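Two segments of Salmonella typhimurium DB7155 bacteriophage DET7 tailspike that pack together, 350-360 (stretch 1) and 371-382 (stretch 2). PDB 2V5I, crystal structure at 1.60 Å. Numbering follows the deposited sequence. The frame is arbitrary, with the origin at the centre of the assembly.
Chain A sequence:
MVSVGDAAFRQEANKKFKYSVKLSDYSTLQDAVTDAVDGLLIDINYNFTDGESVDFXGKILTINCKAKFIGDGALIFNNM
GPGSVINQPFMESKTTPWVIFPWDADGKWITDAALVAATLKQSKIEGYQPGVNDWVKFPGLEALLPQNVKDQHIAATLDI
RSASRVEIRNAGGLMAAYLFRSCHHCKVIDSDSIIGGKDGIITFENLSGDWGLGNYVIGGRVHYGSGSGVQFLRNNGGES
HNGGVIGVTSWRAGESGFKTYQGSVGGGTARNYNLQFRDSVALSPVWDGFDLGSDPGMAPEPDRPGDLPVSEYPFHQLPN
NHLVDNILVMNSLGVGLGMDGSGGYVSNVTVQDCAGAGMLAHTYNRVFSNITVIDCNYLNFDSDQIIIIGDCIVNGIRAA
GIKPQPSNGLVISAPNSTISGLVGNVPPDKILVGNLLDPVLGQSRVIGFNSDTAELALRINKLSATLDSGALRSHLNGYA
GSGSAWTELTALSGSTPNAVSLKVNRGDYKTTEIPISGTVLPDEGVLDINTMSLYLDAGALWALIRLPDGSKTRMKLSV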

# COMPACT_ATOMS: atom_id res chain seq x y z
N THR A 350 -6.72 0.76 -5.51
CA THR A 350 -7.15 -0.61 -5.82
C THR A 350 -8.66 -0.56 -6.12
O THR A 350 -9.48 -0.24 -5.25
CB THR A 350 -6.86 -1.56 -4.63
OG1 THR A 350 -5.43 -1.54 -4.34
CG2 THR A 350 -7.33 -2.98 -4.98
N VAL A 351 -9.02 -0.79 -7.38
CA VAL A 351 -10.41 -0.89 -7.80
C VAL A 351 -10.59 -2.31 -8.33
O VAL A 351 -9.90 -2.72 -9.27
CB VAL A 351 -10.74 0.16 -8.89
CG1 VAL A 351 -12.17 0.02 -9.31
CG2 VAL A 351 -10.49 1.57 -8.39
N GLN A 352 -11.53 -3.06 -7.78
CA GLN A 352 -11.67 -4.46 -8.17
C GLN A 352 -13.13 -4.87 -8.19
O GLN A 352 -13.90 -4.52 -7.30
CB GLN A 352 -10.78 -5.39 -7.35
CG GLN A 352 -10.93 -5.37 -5.93
CD GLN A 352 -9.74 -5.97 -5.07
OE1 GLN A 352 -8.57 -6.28 -5.50
NE2 GLN A 352 -10.07 -6.13 -3.83
N ASP A 353 -13.52 -5.55 -9.27
CA ASP A 353 -14.87 -6.21 -9.33
C ASP A 353 -15.97 -5.18 -9.31
O ASP A 353 -16.90 -5.29 -8.49
CB ASP A 353 -15.05 -7.25 -8.19
CG ASP A 353 -16.16 -8.30 -8.48
OD1 ASP A 353 -16.56 -8.46 -9.63
OD2 ASP A 353 -16.57 -8.97 -7.52
N CYS A 354 -15.87 -4.20 -10.22
CA CYS A 354 -16.88 -3.13 -10.37
C CYS A 354 -17.79 -3.45 -11.54
O CYS A 354 -17.37 -3.99 -12.58
CB CYS A 354 -16.31 -1.73 -10.53
SG CYS A 354 -15.51 -1.14 -8.98
N ALA A 355 -19.10 -3.24 -11.34
CA ALA A 355 -20.07 -3.50 -12.40
C ALA A 355 -19.93 -2.58 -13.61
O ALA A 355 -20.16 -3.01 -14.73
CB ALA A 355 -21.48 -3.42 -11.86
N GLY A 356 -19.61 -1.30 -13.40
CA GLY A 356 -19.24 -0.42 -14.48
C GLY A 356 -17.73 -0.16 -14.58
O GLY A 356 -16.91 -0.97 -14.14
N ALA A 357 -17.37 0.98 -15.15
CA ALA A 357 -15.98 1.34 -15.38
C ALA A 357 -15.23 1.37 -14.04
O ALA A 357 -15.78 1.74 -13.00
CB ALA A 357 -15.90 2.64 -16.05
N GLY A 358 -13.92 1.12 -14.10
CA GLY A 358 -13.14 1.20 -12.90
C GLY A 358 -12.61 2.57 -12.58
O GLY A 358 -12.59 2.97 -11.42
N MET A 359 -12.11 3.28 -13.61
CA MET A 359 -11.63 4.64 -13.43
C MET A 359 -12.03 5.48 -14.64
O MET A 359 -11.89 5.05 -15.76
CB MET A 359 -10.09 4.70 -13.25
CG MET A 359 -9.58 6.11 -12.93
SD MET A 359 -7.84 6.15 -12.42
CE MET A 359 -7.08 6.11 -14.06
N LEU A 360 -12.42 6.74 -14.37
CA LEU A 360 -12.68 7.70 -15.43
C LEU A 360 -12.03 8.97 -14.97
O LEU A 360 -12.54 9.70 -14.09
CB LEU A 360 -14.19 7.89 -15.68
CG LEU A 360 -14.54 8.47 -17.05
CD1 LEU A 360 -16.05 8.55 -17.18
CD2 LEU A 360 -13.94 9.82 -17.29
N ILE A 371 -1.25 1.33 -9.43
CA ILE A 371 -2.72 1.28 -9.64
C ILE A 371 -3.15 -0.16 -9.95
O ILE A 371 -2.50 -0.86 -10.71
CB ILE A 371 -3.15 2.20 -10.84
CG1 ILE A 371 -2.62 3.63 -10.69
CG2 ILE A 371 -4.66 2.25 -10.96
CD1 ILE A 371 -3.09 4.39 -9.48
N THR A 372 -4.27 -0.57 -9.38
CA THR A 372 -4.87 -1.88 -9.72
C THR A 372 -6.30 -1.59 -10.11
O THR A 372 -7.04 -0.97 -9.33
CB THR A 372 -4.86 -2.82 -8.48
OG1 THR A 372 -3.51 -3.11 -8.07
CG2 THR A 372 -5.61 -4.11 -8.72
N VAL A 373 -6.70 -1.95 -11.34
CA VAL A 373 -8.10 -1.81 -11.79
C VAL A 373 -8.43 -3.08 -12.53
O VAL A 373 -8.11 -3.21 -13.72
CB VAL A 373 -8.31 -0.58 -12.72
CG1 VAL A 373 -9.77 -0.48 -13.09
CG2 VAL A 373 -7.92 0.68 -12.06
N ILE A 374 -9.14 -4.00 -11.86
CA ILE A 374 -9.28 -5.36 -12.37
C ILE A 374 -10.73 -5.82 -12.24
O ILE A 374 -11.42 -5.44 -11.30
CB ILE A 374 -8.36 -6.34 -11.64
CG1 ILE A 374 -8.66 -6.42 -10.16
CG2 ILE A 374 -6.87 -5.96 -11.86
CD1 ILE A 374 -7.86 -7.40 -9.44
N ASP A 375 -11.17 -6.67 -13.19
CA ASP A 375 -12.54 -7.26 -13.17
C ASP A 375 -13.56 -6.14 -13.09
O ASP A 375 -14.63 -6.27 -12.42
CB ASP A 375 -12.64 -8.28 -12.03
CG ASP A 375 -11.98 -9.59 -12.37
OD1 ASP A 375 -11.85 -9.86 -13.57
OD2 ASP A 375 -11.55 -10.32 -11.45
N CYS A 376 -13.33 -5.08 -13.86
CA CYS A 376 -14.29 -4.02 -13.97
C CYS A 376 -15.17 -4.15 -15.23
O CYS A 376 -14.95 -5.01 -16.09
CB CYS A 376 -13.65 -2.62 -13.83
SG CYS A 376 -13.03 -2.40 -12.11
N ASN A 377 -16.21 -3.33 -15.26
CA ASN A 377 -17.27 -3.44 -16.27
C ASN A 377 -17.89 -4.83 -16.39
O ASN A 377 -18.16 -5.31 -17.49
CB ASN A 377 -16.82 -2.92 -17.62
CG ASN A 377 -17.99 -2.67 -18.56
OD1 ASN A 377 -19.12 -2.38 -18.08
ND2 ASN A 377 -17.78 -2.82 -19.86
N TYR A 378 -18.09 -5.49 -15.26
CA TYR A 378 -18.53 -6.90 -15.31
C TYR A 378 -19.99 -7.00 -15.82
O TYR A 378 -20.37 -8.06 -16.27
CB TYR A 378 -18.25 -7.64 -13.99
CG TYR A 378 -19.13 -7.33 -12.81
CD1 TYR A 378 -20.48 -7.64 -12.81
CD2 TYR A 378 -18.59 -6.80 -11.62
CE1 TYR A 378 -21.29 -7.37 -11.74
CE2 TYR A 378 -19.40 -6.53 -10.55
CZ TYR A 378 -20.74 -6.83 -10.58
OH TYR A 378 -21.58 -6.59 -9.49
N LEU A 379 -20.77 -5.92 -15.78
CA LEU A 379 -22.12 -5.90 -16.39
C LEU A 379 -22.09 -5.50 -17.87
O LEU A 379 -23.14 -5.40 -18.50
CB LEU A 379 -23.08 -5.00 -15.61
CG LEU A 379 -23.46 -5.47 -14.22
CD1 LEU A 379 -24.54 -4.56 -13.63
CD2 LEU A 379 -23.97 -6.87 -14.22
N ASN A 380 -20.91 -5.28 -18.44
CA ASN A 380 -20.82 -5.09 -19.90
C ASN A 380 -21.56 -3.87 -20.42
O ASN A 380 -22.23 -3.92 -21.50
CB ASN A 380 -21.25 -6.35 -20.63
CG ASN A 380 -20.72 -6.42 -22.07
OD1 ASN A 380 -19.76 -5.74 -22.43
ND2 ASN A 380 -21.39 -7.23 -22.90
N PHE A 381 -21.43 -2.76 -19.71
CA PHE A 381 -21.84 -1.46 -20.22
C PHE A 381 -21.03 -1.09 -21.48
O PHE A 381 -19.95 -1.61 -21.70
CB PHE A 381 -21.61 -0.37 -19.19
CG PHE A 381 -22.54 -0.41 -18.01
CD1 PHE A 381 -23.75 0.25 -18.03
CD2 PHE A 381 -22.14 -1.00 -16.83
CE1 PHE A 381 -24.58 0.25 -16.92
CE2 PHE A 381 -22.96 -1.02 -15.71
CZ PHE A 381 -24.17 -0.41 -15.75
N ASP A 382 -21.56 -0.19 -22.30
CA ASP A 382 -20.78 0.32 -23.41
C ASP A 382 -19.76 1.36 -22.90
O ASP A 382 -19.93 2.58 -23.08
CB ASP A 382 -21.71 0.89 -24.48
CG ASP A 382 -20.99 1.16 -25.78
OD1 ASP A 382 -19.92 0.56 -26.02
OD2 ASP A 382 -21.51 1.99 -26.56
O HOH W 1 -3.68 -3.71 -5.52

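The two stretches are neighbouring rungs of a parallel stack: strand 350-352 lies beside strand 371-374 with axes 4.7 Å apart and only 6° between their directions, so each residue sits beside its counterpart 22 positions later. At Thr350 like meets like. Both threonines take the m rotamer on the same sheet face, with Thr350 CG2 4.3 Å from Thr372 CG2. One water joins the hydroxyls, 3.0 Å from Thr350 OG1 and 2.6 Å from Thr372 OG1. The repeated rotamer lines up both methyls and hydroxyls, so a buried polar pair can share a single water.

Val351 carries the central backbone ladder. Val351 N donates to Thr372 O (2.8 Å, nearly linear), and Val351 O accepts from Ile374 N (3.0 Å), so one residue bonds to the two that flank its partner Val373, as parallel pairing requires. Its side chain, on the opposite face from Thr350, matches Val373 in the t rotamer; Val351 CB lies 4.3 Å from Val373 CG2, while Val351 CG1 reaches Cys376 SG at 3.8 Å. Beta-branched residues suit these extended, buried positions.

Gln352 returns to the threonine face and pairs with Ile374. Both are p at chi1, and the aliphatic base of the glutamine packs against the isoleucine, Gln352 CB to Ile374 CG1 at 3.7 Å, while its NE2 is satisfied elsewhere in the structure.

Asp353 N closes the regular ladder on Ile374 O (2.9 Å). Here the chain leaves the strand with positive phi, and Asp375 does the same in the next rung, so the two bends nest: Asp353 CA approaches Asp375 O at 3.1 Å in a CA-H...O contact. The CB of Asp353 points away, yet its carboxylate end comes back to Tyr378, with Asp353 OD1 3.3 Å from Tyr378 CD2.

Cys354 and Cys376 share the m rotamer and pack without a disulfide, Cys354 CB to Cys376 SG being 3.7 Å. Cys354 O accepts from Tyr378 N at 3.2 Å, the first hydrogen bond to the turn 377-380.

Ala355 has the most area covered by the other stretch, and its small side chain lets the turn come close. Ala355 CA sits over the Tyr378 ring face, 3.7 Å from the centroid, while Ala355 CB touches both Tyr378 CZ and Leu379 CG at 3.7 Å. Ala355 O accepts from Leu379 N (3.2 Å) and meets the edge of the Phe381 ring, 3.5 Å from Phe381 CD2.

Gly356 O takes the shortest direct hydrogen bond between the stretches, from Asn377 N at 2.7 Å. Asn377 also braces its own loop, Asn377 OD1 accepting from Phe381 N (2.9 Å) and Asn377 ND2 donating to Phe381 O (3.1 Å).

Gly358, at the corner, shows the clearest size rule. An ideal CB on Gly358 would lie 2.3 Å from Val373 CG1 and 3.0 Å from Cys376 SG, both clashes; without one, Gly358 CA packs at 3.8 Å from Val373 CG1 and 3.7 Å from Cys376 SG.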